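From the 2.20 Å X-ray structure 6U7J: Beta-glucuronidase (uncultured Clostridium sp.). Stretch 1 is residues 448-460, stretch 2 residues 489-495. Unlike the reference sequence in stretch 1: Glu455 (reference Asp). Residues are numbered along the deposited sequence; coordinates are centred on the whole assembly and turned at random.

Stretch 1 (448-460) TMNVDVEEDKISQ
Stretch 2 (489-495) TDLIKWH

Residues 489-495 lie within a continuous helix, with phi/psi near -65/-40 and backbone hydrogen bonds from Lys493 N to Thr489 O (3.1 Å), Trp494 N to Asp490 O (3.0 Å) and His495 N to Leu491 O (3.1 Å). Residues 448-460 pass over one side of this helix, mostly as loop, and the two stretches together bury 343 Å². The nearest CA atoms across the stretches are those of Val453 and Trp494, 6.1 Å apart. Trp494 (chi1 -76°, chi2 102°) is the centre of the contact: its CA-to-CB bond points sideways, but the end of its side chain comes nearer stretch 1. Its orientation is held within the helix by a hydrogen bond from NE1 to Asp490 OD2 (2.8 Å), the carboxylate having chi1 near -159° (t).

Stretch 1 enters as a strand at Thr448, extended at -97/146 and beyond reach of the helix. Met449 (-105/142) directs its CA-to-CB bond toward the helix, and its m, m side chain brings CG to 3.6 Å from Trp494 CH2. The chain end then leads away, leaving SD 5.1 Å from the centroid of the six-membered ring, in an oblique sulfur-aromatic contact. Asn450 (-125/-23) points away. Val451 (-68/166; chi1 m) contributes mainly through its backbone: its O lies 3.6 Å from Trp494 CZ2, near the plane of the ring, where a carbonyl oxygen meets the electropositive C-H edge.

The CA-to-CB bond of Asp452 (-66/145) points away, while its O accepts hydrogen bonds from Glu455 N (2.9 Å) and, weakly, Asp456 N (3.0 Å). These bonds close a turn through Val453, Glu454 and Glu455, which have helical phi/psi. Val453 (-60/-34; chi1 55°, p) points toward the helix and covers one face of the indole. Its CB sits 3.4 Å from Trp494 CE2 and 3.5 Å from the six-membered ring centroid, only 18° off the normal, a CH-pi contact. Val453 CG1 also packs 3.9 Å from Lys493 CE. A water bridges the loop backbone and the Asp490 carboxylate, accepting from Val453 N (3.0 Å) and donating to Asp490 OD1 (2.4 Å).

Glu454 (-62/-31; chi1 m, chi2 90°) leaves its backbone sideways, but its carboxylate bends nearer the helix. There OE2 receives a hydrogen bond from Lys493 NZ (2.9 Å), forming a salt bridge, with Glu454 exposed to solvent; the lysine spans the gap with chi angles m, t, m, t.

Glu455 (-97/-15), which differs from the reference sequence, stays out of reach, and its O accepts from Lys457 NZ (2.8 Å). Asp456 (-60/146; chi1 176°, t) returns toward the helix, its CB 4.1 Å from Trp494 CH2. Its carboxylate organises the following turn, OD1 accepting from Ile458 N (3.3 Å) and OD2 from Ser459 N (2.9 Å). Lys457 (-132/12) and Ile458 (-130/-16) make no contact with the helix. Ser459 (-68/-18; chi1 m) opens the 3-10 segment and places OG 4.3 Å from Trp494 CZ3. Finally, Gln460 (-58/-22) folds back, donating from NE2 to Lys457 O (2.6 Å).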

# COMPACT_ATOMS: atom_id res chain seq x y z
N THR B 448 19.74 -4.69 29.16
CA THR B 448 20.17 -4.76 27.77
C THR B 448 21.13 -3.63 27.45
O THR B 448 21.00 -2.50 27.94
CB THR B 448 18.99 -4.71 26.80
OG1 THR B 448 18.41 -3.39 26.80
CG2 THR B 448 17.95 -5.75 27.17
N MET B 449 22.08 -3.95 26.57
CA MET B 449 23.18 -3.06 26.21
C MET B 449 22.96 -2.46 24.84
O MET B 449 22.53 -3.15 23.91
CB MET B 449 24.51 -3.83 26.18
CG MET B 449 24.97 -4.37 27.52
SD MET B 449 25.57 -3.01 28.51
CE MET B 449 24.20 -2.85 29.67
N ASN B 450 23.33 -1.20 24.70
CA ASN B 450 23.58 -0.64 23.38
C ASN B 450 24.95 -0.01 23.21
O ASN B 450 25.41 0.08 22.07
CB ASN B 450 22.49 0.39 23.01
CG ASN B 450 22.78 1.74 23.59
OD1 ASN B 450 22.73 1.92 24.80
ND2 ASN B 450 23.12 2.69 22.74
N VAL B 451 25.63 0.42 24.28
CA VAL B 451 26.96 1.04 24.18
C VAL B 451 27.97 -0.01 23.72
O VAL B 451 27.69 -1.21 23.78
CB VAL B 451 27.43 1.66 25.51
CG1 VAL B 451 26.43 2.70 26.03
CG2 VAL B 451 27.67 0.57 26.54
N ASP B 452 29.15 0.44 23.28
CA ASP B 452 30.17 -0.48 22.80
C ASP B 452 30.68 -1.36 23.94
O ASP B 452 30.78 -0.93 25.09
CB ASP B 452 31.33 0.30 22.17
CG ASP B 452 30.90 1.15 20.97
OD1 ASP B 452 30.04 0.68 20.18
OD2 ASP B 452 31.42 2.28 20.79
N VAL B 453 31.01 -2.62 23.61
CA VAL B 453 31.42 -3.57 24.63
C VAL B 453 32.68 -3.09 25.36
O VAL B 453 32.82 -3.32 26.57
CB VAL B 453 31.63 -4.97 24.02
CG1 VAL B 453 32.61 -4.91 22.85
CG2 VAL B 453 32.10 -5.95 25.08
N GLU B 454 33.58 -2.41 24.65
CA GLU B 454 34.77 -1.87 25.29
C GLU B 454 34.42 -0.84 26.36
O GLU B 454 35.13 -0.71 27.36
CB GLU B 454 35.70 -1.24 24.25
CG GLU B 454 36.12 -2.20 23.15
CD GLU B 454 35.16 -2.19 21.97
OE1 GLU B 454 34.12 -1.50 22.06
OE2 GLU B 454 35.45 -2.87 20.96
N GLU B 455 33.32 -0.10 26.18
CA GLU B 455 32.99 0.99 27.07
C GLU B 455 32.00 0.62 28.17
O GLU B 455 31.88 1.37 29.14
CB GLU B 455 32.44 2.17 26.27
CG GLU B 455 33.32 2.54 25.09
CD GLU B 455 33.70 4.01 25.09
OE1 GLU B 455 33.95 4.56 24.00
OE2 GLU B 455 33.74 4.62 26.19
N ASP B 456 31.30 -0.50 28.05
CA ASP B 456 30.31 -0.86 29.06
C ASP B 456 30.98 -1.01 30.41
O ASP B 456 32.12 -1.47 30.52
CB ASP B 456 29.60 -2.18 28.71
CG ASP B 456 28.64 -2.61 29.82
OD1 ASP B 456 27.84 -1.76 30.25
OD2 ASP B 456 28.71 -3.77 30.29
N LYS B 457 30.24 -0.63 31.46
CA LYS B 457 30.79 -0.70 32.81
C LYS B 457 29.85 -1.36 33.81
O LYS B 457 30.14 -1.30 35.01
CB LYS B 457 31.17 0.71 33.27
CG LYS B 457 32.43 1.22 32.57
CD LYS B 457 32.73 2.67 32.89
CE LYS B 457 33.85 3.18 32.02
NZ LYS B 457 33.50 3.09 30.57
N ILE B 458 28.77 -2.02 33.37
CA ILE B 458 27.80 -2.54 34.33
C ILE B 458 27.44 -4.01 34.12
O ILE B 458 26.88 -4.64 35.02
CB ILE B 458 26.51 -1.69 34.34
CG1 ILE B 458 25.68 -1.93 33.07
CG2 ILE B 458 26.83 -0.21 34.51
CD1 ILE B 458 24.24 -1.39 33.18
N SER B 459 27.76 -4.58 32.96
CA SER B 459 27.25 -5.93 32.69
C SER B 459 27.88 -6.98 33.59
O SER B 459 27.32 -8.08 33.72
CB SER B 459 27.46 -6.32 31.23
OG SER B 459 26.49 -5.68 30.41
N GLN B 460 29.02 -6.68 34.23
CA GLN B 460 29.58 -7.63 35.20
C GLN B 460 28.61 -7.95 36.33
O GLN B 460 28.75 -9.00 36.96
CB GLN B 460 30.89 -7.09 35.77
CG GLN B 460 30.74 -5.83 36.62
CD GLN B 460 30.77 -4.56 35.77
OE1 GLN B 460 30.69 -4.63 34.55
NE2 GLN B 460 30.89 -3.41 36.42
N THR B 489 31.84 -11.04 15.40
CA THR B 489 32.94 -10.40 16.10
C THR B 489 32.46 -9.75 17.39
O THR B 489 33.08 -9.89 18.45
CB THR B 489 33.59 -9.35 15.19
OG1 THR B 489 34.22 -10.00 14.09
CG2 THR B 489 34.62 -8.54 15.96
N ASP B 490 31.33 -9.03 17.33
CA ASP B 490 30.84 -8.37 18.53
C ASP B 490 30.41 -9.39 19.57
O ASP B 490 30.74 -9.25 20.75
CB ASP B 490 29.69 -7.42 18.17
CG ASP B 490 29.47 -6.35 19.23
OD1 ASP B 490 30.40 -5.55 19.48
OD2 ASP B 490 28.37 -6.32 19.82
N LEU B 491 29.70 -10.44 19.15
CA LEU B 491 29.28 -11.48 20.08
C LEU B 491 30.47 -12.04 20.85
O LEU B 491 30.39 -12.25 22.07
CB LEU B 491 28.58 -12.61 19.31
CG LEU B 491 27.17 -12.35 18.81
CD1 LEU B 491 26.71 -13.55 18.00
CD2 LEU B 491 26.25 -12.10 20.00
N ILE B 492 31.58 -12.29 20.14
CA ILE B 492 32.71 -12.94 20.78
C ILE B 492 33.39 -11.99 21.77
O ILE B 492 33.83 -12.41 22.85
CB ILE B 492 33.69 -13.48 19.72
CG1 ILE B 492 33.03 -14.62 18.94
CG2 ILE B 492 34.97 -13.98 20.37
CD1 ILE B 492 33.85 -15.08 17.74
N LYS B 493 33.44 -10.69 21.44
CA LYS B 493 33.98 -9.71 22.38
C LYS B 493 33.15 -9.63 23.66
O LYS B 493 33.71 -9.53 24.76
CB LYS B 493 34.09 -8.34 21.71
CG LYS B 493 35.08 -8.33 20.54
CD LYS B 493 35.54 -6.93 20.14
CE LYS B 493 34.39 -6.08 19.63
NZ LYS B 493 34.86 -4.87 18.89
N TRP B 494 31.82 -9.70 23.55
CA TRP B 494 30.98 -9.65 24.75
C TRP B 494 31.20 -10.89 25.63
O TRP B 494 31.20 -10.80 26.86
CB TRP B 494 29.49 -9.53 24.37
CG TRP B 494 29.05 -8.15 23.92
CD1 TRP B 494 28.85 -7.74 22.64
CD2 TRP B 494 28.76 -7.03 24.76
NE1 TRP B 494 28.45 -6.42 22.63
CE2 TRP B 494 28.39 -5.96 23.91
CE3 TRP B 494 28.78 -6.81 26.15
CZ2 TRP B 494 28.04 -4.70 24.40
CZ3 TRP B 494 28.43 -5.56 26.63
CH2 TRP B 494 28.07 -4.52 25.76
N HIS B 495 31.38 -12.05 25.00
CA HIS B 495 31.60 -13.26 25.79
C HIS B 495 32.97 -13.25 26.45
O HIS B 495 33.11 -13.62 27.62
CB HIS B 495 31.46 -14.49 24.91
CG HIS B 495 31.64 -15.77 25.66
ND1 HIS B 495 30.87 -16.11 26.75
CD2 HIS B 495 32.50 -16.80 25.47
CE1 HIS B 495 31.25 -17.29 27.20
NE2 HIS B 495 32.24 -17.73 26.45
O HOH W 1 30.11 -3.63 20.93